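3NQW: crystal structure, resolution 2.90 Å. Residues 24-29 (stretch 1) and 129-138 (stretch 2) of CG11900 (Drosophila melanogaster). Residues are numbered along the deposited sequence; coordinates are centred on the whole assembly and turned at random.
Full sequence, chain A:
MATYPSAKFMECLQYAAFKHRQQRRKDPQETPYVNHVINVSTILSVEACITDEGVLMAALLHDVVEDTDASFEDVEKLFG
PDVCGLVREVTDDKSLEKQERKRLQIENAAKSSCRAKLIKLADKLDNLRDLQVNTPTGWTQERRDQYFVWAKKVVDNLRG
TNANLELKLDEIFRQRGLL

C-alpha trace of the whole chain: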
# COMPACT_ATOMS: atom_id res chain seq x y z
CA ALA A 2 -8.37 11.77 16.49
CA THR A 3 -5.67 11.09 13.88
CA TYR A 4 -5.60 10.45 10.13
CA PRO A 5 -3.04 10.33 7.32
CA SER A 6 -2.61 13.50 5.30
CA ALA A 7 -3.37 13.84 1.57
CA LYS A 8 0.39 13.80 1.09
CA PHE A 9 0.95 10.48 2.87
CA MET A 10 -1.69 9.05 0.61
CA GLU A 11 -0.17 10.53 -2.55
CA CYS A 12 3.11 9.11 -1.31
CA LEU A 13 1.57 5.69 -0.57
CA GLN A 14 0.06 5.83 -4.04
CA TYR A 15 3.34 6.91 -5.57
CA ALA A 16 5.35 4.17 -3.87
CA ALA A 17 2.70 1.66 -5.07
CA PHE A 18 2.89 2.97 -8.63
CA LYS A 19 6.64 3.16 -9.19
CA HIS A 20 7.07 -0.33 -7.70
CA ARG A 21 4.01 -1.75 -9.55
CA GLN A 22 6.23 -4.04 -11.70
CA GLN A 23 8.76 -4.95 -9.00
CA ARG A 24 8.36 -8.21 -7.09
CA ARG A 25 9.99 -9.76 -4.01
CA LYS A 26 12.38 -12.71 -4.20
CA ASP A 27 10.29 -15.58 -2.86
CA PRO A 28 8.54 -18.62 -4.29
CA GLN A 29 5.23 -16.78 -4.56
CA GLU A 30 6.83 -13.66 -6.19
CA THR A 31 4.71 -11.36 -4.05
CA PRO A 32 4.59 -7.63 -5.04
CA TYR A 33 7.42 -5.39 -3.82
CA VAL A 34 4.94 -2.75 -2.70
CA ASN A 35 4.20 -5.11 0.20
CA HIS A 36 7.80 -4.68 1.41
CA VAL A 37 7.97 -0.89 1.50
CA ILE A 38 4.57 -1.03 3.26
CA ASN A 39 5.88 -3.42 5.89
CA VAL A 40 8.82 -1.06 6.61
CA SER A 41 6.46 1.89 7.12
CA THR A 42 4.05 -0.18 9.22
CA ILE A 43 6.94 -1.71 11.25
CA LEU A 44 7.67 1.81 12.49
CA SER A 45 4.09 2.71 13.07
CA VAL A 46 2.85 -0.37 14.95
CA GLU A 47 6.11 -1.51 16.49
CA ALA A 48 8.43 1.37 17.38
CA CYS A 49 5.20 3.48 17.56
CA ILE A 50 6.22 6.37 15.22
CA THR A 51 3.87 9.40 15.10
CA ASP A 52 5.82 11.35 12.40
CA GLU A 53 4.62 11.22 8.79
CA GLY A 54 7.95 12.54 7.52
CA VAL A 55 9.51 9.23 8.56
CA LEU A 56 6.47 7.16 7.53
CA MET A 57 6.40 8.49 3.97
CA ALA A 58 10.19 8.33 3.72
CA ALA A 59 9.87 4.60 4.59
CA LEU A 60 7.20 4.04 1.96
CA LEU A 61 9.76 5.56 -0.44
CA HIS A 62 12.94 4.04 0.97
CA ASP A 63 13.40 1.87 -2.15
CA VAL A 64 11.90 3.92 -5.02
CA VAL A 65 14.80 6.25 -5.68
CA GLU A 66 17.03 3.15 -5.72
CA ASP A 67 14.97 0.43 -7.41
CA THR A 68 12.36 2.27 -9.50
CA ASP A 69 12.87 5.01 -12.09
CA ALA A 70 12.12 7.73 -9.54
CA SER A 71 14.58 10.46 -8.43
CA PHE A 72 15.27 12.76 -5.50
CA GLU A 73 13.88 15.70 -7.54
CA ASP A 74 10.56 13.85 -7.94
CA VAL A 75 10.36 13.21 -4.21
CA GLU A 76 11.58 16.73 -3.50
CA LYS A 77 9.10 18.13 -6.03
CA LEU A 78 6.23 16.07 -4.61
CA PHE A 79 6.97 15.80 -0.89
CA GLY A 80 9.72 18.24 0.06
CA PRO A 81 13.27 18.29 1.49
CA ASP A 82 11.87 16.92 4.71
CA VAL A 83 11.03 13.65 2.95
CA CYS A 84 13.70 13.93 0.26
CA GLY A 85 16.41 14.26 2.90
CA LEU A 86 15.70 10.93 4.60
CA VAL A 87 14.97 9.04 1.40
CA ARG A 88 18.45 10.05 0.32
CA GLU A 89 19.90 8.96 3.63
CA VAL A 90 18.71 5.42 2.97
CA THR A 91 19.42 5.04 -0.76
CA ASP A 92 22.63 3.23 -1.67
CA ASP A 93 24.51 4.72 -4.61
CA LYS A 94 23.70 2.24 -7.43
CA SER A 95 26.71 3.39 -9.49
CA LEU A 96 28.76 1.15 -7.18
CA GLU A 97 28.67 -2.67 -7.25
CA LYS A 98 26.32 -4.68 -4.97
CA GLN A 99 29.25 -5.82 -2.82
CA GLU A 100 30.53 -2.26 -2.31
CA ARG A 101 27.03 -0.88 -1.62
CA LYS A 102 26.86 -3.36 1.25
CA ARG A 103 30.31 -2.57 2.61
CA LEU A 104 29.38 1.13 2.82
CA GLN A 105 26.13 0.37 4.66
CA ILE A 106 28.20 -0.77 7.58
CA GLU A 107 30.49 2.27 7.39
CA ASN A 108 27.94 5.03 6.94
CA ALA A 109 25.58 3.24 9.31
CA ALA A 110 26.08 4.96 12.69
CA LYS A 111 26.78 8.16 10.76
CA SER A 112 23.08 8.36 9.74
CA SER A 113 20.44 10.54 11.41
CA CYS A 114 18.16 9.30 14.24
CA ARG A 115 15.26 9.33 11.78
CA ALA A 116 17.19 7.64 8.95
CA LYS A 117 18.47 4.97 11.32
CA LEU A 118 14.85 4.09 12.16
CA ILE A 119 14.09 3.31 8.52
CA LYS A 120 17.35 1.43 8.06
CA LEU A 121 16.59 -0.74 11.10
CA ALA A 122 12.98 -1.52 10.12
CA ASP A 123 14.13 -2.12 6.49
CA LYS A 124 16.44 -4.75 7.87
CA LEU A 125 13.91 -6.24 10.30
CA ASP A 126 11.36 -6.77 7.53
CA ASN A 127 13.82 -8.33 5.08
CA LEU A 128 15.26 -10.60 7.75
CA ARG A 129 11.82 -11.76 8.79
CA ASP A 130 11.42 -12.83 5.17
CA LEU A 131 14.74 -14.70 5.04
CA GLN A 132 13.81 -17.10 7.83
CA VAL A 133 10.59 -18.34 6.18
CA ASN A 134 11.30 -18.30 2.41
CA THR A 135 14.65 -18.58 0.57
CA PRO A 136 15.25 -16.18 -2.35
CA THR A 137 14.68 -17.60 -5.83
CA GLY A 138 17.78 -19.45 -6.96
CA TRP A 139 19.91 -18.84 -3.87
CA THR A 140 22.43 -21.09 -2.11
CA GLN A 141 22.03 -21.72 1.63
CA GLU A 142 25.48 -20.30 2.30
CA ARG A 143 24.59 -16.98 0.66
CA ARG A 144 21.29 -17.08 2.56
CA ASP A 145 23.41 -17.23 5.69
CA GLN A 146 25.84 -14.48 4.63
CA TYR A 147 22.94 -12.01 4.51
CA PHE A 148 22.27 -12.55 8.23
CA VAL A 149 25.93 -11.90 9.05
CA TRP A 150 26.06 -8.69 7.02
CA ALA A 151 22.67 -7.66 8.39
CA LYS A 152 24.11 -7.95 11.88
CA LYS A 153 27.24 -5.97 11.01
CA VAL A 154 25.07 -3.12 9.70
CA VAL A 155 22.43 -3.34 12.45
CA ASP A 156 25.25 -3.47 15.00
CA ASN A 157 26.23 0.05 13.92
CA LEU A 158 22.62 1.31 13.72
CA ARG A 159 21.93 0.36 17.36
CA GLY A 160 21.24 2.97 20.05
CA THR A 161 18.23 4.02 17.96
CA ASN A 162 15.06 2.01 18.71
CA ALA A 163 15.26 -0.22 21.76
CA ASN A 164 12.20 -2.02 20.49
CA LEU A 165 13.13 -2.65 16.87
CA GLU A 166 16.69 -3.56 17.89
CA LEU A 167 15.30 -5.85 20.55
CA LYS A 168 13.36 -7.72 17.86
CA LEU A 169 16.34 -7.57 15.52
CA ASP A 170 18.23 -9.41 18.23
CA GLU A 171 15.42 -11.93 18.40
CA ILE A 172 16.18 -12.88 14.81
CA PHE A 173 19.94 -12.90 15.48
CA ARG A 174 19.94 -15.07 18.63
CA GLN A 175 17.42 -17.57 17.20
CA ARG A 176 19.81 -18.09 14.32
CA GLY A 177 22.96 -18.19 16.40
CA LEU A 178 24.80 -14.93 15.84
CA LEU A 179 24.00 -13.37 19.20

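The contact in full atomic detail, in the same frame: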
# COMPACT_ATOMS: atom_id res chain seq x y z
N ARG A 24 8.85 -7.12 -7.93
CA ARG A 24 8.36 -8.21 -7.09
C ARG A 24 9.45 -8.70 -6.13
O ARG A 24 10.64 -8.56 -6.41
CB ARG A 24 7.89 -9.36 -7.98
CG ARG A 24 6.76 -8.98 -8.94
CD ARG A 24 5.39 -9.13 -8.30
NE ARG A 24 4.32 -9.00 -9.28
CZ ARG A 24 3.92 -7.85 -9.81
NH1 ARG A 24 4.49 -6.72 -9.45
NH2 ARG A 24 2.93 -7.84 -10.70
N ARG A 25 9.04 -9.26 -5.00
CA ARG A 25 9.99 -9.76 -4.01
C ARG A 25 10.56 -11.12 -4.42
O ARG A 25 9.95 -11.85 -5.21
CB ARG A 25 9.33 -9.84 -2.62
CG ARG A 25 9.11 -8.47 -1.95
CD ARG A 25 8.45 -8.57 -0.58
NE ARG A 25 7.08 -9.11 -0.64
CZ ARG A 25 6.21 -9.08 0.37
NH1 ARG A 25 6.54 -8.53 1.53
NH2 ARG A 25 5.00 -9.60 0.21
N LYS A 26 11.73 -11.45 -3.89
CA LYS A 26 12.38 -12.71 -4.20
C LYS A 26 11.92 -13.84 -3.27
O LYS A 26 12.54 -14.11 -2.24
CB LYS A 26 13.89 -12.54 -4.12
CG LYS A 26 14.44 -11.51 -5.10
CD LYS A 26 14.05 -11.85 -6.54
CE LYS A 26 14.29 -10.70 -7.54
NZ LYS A 26 15.72 -10.36 -7.78
N ASP A 27 10.82 -14.47 -3.65
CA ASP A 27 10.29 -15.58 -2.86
C ASP A 27 9.62 -16.54 -3.83
O ASP A 27 9.51 -16.26 -5.02
CB ASP A 27 9.30 -15.07 -1.81
CG ASP A 27 8.26 -14.13 -2.38
OD1 ASP A 27 7.45 -13.61 -1.59
OD2 ASP A 27 8.24 -13.90 -3.60
N PRO A 28 9.19 -17.71 -3.34
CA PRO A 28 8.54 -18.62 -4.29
C PRO A 28 7.28 -18.03 -4.91
O PRO A 28 7.05 -18.13 -6.12
CB PRO A 28 8.28 -19.87 -3.45
CG PRO A 28 8.11 -19.32 -2.06
CD PRO A 28 9.21 -18.28 -1.98
N GLN A 29 6.47 -17.37 -4.09
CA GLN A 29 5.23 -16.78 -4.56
C GLN A 29 5.38 -15.55 -5.46
O GLN A 29 4.46 -15.22 -6.20
CB GLN A 29 4.36 -16.42 -3.36
CG GLN A 29 4.11 -17.58 -2.41
CD GLN A 29 3.23 -17.18 -1.24
OE1 GLN A 29 2.22 -16.48 -1.42
NE2 GLN A 29 3.60 -17.62 -0.04
N ARG A 129 13.01 -10.98 8.53
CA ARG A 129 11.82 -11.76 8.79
C ARG A 129 11.48 -12.63 7.60
O ARG A 129 11.02 -13.75 7.75
CB ARG A 129 10.67 -10.83 9.11
CG ARG A 129 10.77 -10.25 10.50
CD ARG A 129 9.75 -9.18 10.68
NE ARG A 129 9.48 -8.91 12.08
CZ ARG A 129 8.81 -7.85 12.50
NH1 ARG A 129 8.35 -6.97 11.62
NH2 ARG A 129 8.58 -7.69 13.80
N ASP A 130 11.71 -12.10 6.40
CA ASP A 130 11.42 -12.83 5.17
C ASP A 130 12.45 -13.89 4.81
O ASP A 130 12.15 -14.81 4.07
CB ASP A 130 11.29 -11.85 4.00
CG ASP A 130 9.86 -11.48 3.71
OD1 ASP A 130 9.17 -10.98 4.62
OD2 ASP A 130 9.43 -11.71 2.56
N LEU A 131 13.67 -13.76 5.34
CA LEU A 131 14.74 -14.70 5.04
C LEU A 131 14.70 -15.97 5.88
O LEU A 131 15.36 -16.97 5.56
CB LEU A 131 16.09 -14.01 5.23
CG LEU A 131 17.07 -14.16 4.08
CD1 LEU A 131 16.51 -13.47 2.85
CD2 LEU A 131 18.41 -13.56 4.47
N GLN A 132 13.93 -15.95 6.96
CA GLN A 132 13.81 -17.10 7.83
C GLN A 132 12.80 -18.08 7.21
O GLN A 132 13.06 -19.27 7.09
CB GLN A 132 13.34 -16.66 9.23
CG GLN A 132 14.19 -15.55 9.84
CD GLN A 132 13.82 -15.22 11.28
OE1 GLN A 132 14.30 -15.85 12.24
NE2 GLN A 132 12.96 -14.23 11.45
N VAL A 133 11.66 -17.54 6.79
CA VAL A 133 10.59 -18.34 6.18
C VAL A 133 10.93 -18.87 4.78
O VAL A 133 11.11 -20.07 4.58
CB VAL A 133 9.28 -17.51 6.12
CG1 VAL A 133 8.69 -17.38 7.51
CG2 VAL A 133 9.57 -16.12 5.57
N ASN A 134 11.00 -17.96 3.80
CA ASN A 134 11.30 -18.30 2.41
C ASN A 134 12.75 -17.99 1.99
O ASN A 134 13.36 -17.04 2.49
CB ASN A 134 10.32 -17.57 1.47
CG ASN A 134 10.42 -16.03 1.58
OD1 ASN A 134 11.36 -15.41 1.07
ND2 ASN A 134 9.45 -15.43 2.27
N THR A 135 13.29 -18.78 1.07
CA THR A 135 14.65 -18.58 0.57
C THR A 135 14.56 -17.97 -0.83
O THR A 135 13.90 -18.52 -1.72
CB THR A 135 15.43 -19.90 0.47
OG1 THR A 135 15.57 -20.48 1.77
CG2 THR A 135 16.81 -19.65 -0.13
N PRO A 136 15.26 -16.85 -1.05
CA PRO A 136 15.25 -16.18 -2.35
C PRO A 136 15.35 -17.14 -3.52
O PRO A 136 16.00 -18.18 -3.43
CB PRO A 136 16.43 -15.23 -2.25
CG PRO A 136 16.39 -14.84 -0.82
CD PRO A 136 16.20 -16.18 -0.14
N THR A 137 14.69 -16.78 -4.62
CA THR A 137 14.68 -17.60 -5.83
C THR A 137 16.11 -17.83 -6.28
O THR A 137 16.90 -16.89 -6.38
CB THR A 137 13.88 -16.90 -6.97
OG1 THR A 137 12.65 -16.37 -6.46
CG2 THR A 137 13.56 -17.91 -8.08
N GLY A 138 16.45 -19.10 -6.53
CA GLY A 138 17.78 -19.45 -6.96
C GLY A 138 18.86 -18.85 -6.08
O GLY A 138 19.61 -17.97 -6.52

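Two segments far apart in sequence can pack against each other without a single clear hydrogen bond between them, and the contact between residues 24-29 and 129-138 of CG11900 is a compact example. The touching residues are at least 105 positions apart, and the surface buried, both sides summed, is 309 Å². Stretch 1 has no regular secondary structure; stretch 2 enters as the last part of a helix and continues as a loop.

Arg24 lies out of reach of stretch 2, so the contact begins with Arg25. The CA-to-CB bonds of Arg25 and Asp130 each point toward the other stretch, and the two side chains bring opposite charges near each other. Arg25 NH1 and Asp130 OD2 are 4.4 Å apart, too far for a salt bridge, and the carboxylate oxygen sits over one face of the guanidinium. Because an arginine's N-H bonds lie in the plane of that group, none points at the oxygen, and what remains is an attraction of charge without direction.

Lys26 contributes chiefly through its backbone. The end of its side chain leads away, while its carbonyl faces the loop of stretch 2: Lys26 O is 3.4 Å from Pro136 CA, with an angle of 163° at the hydrogen. This nearly straight CA-H...O contact is notable because proline, lacking an amide hydrogen, cannot offer a conventional backbone donor. The two stretches also come closest in CA register here, with Lys26 CA 4.9 Å from Pro136 CA, and Lys26 CB lies 4.1 Å from Pro136 CB.

Asp27 is buried and meets stretch 2 through carbon as well as oxygen. Asp27 CB approaches Asn134 OD1 at 3.6 Å, and Asp27 O is 3.5 Å from Thr137 OG1. Its carboxylate is held from within its own neighbourhood, since OD2 is hydrogen-bonded to a residue just beyond the stretch. A weak backbone bond from Asp27 N to Arg25 O, 3.2 Å long, links the start of this segment to its middle.

Pro28 adds an apolar contact, its CD 3.7 Å from Asn134 CB. Asn134 thus meets Lys26, Asp27 and Pro28 in turn, its own CA-to-CB bond pointing toward stretch 1. Its backbone is tied to the preceding helical turn by a weak hydrogen bond from Asn134 N to Asp130 O, 3.4 Å long. Gln29 makes no contact with stretch 2.

The general lesson is that two segments can meet through packing, one CA-H...O contact and a pair of opposite charges, without any hydrogen bond that is clear.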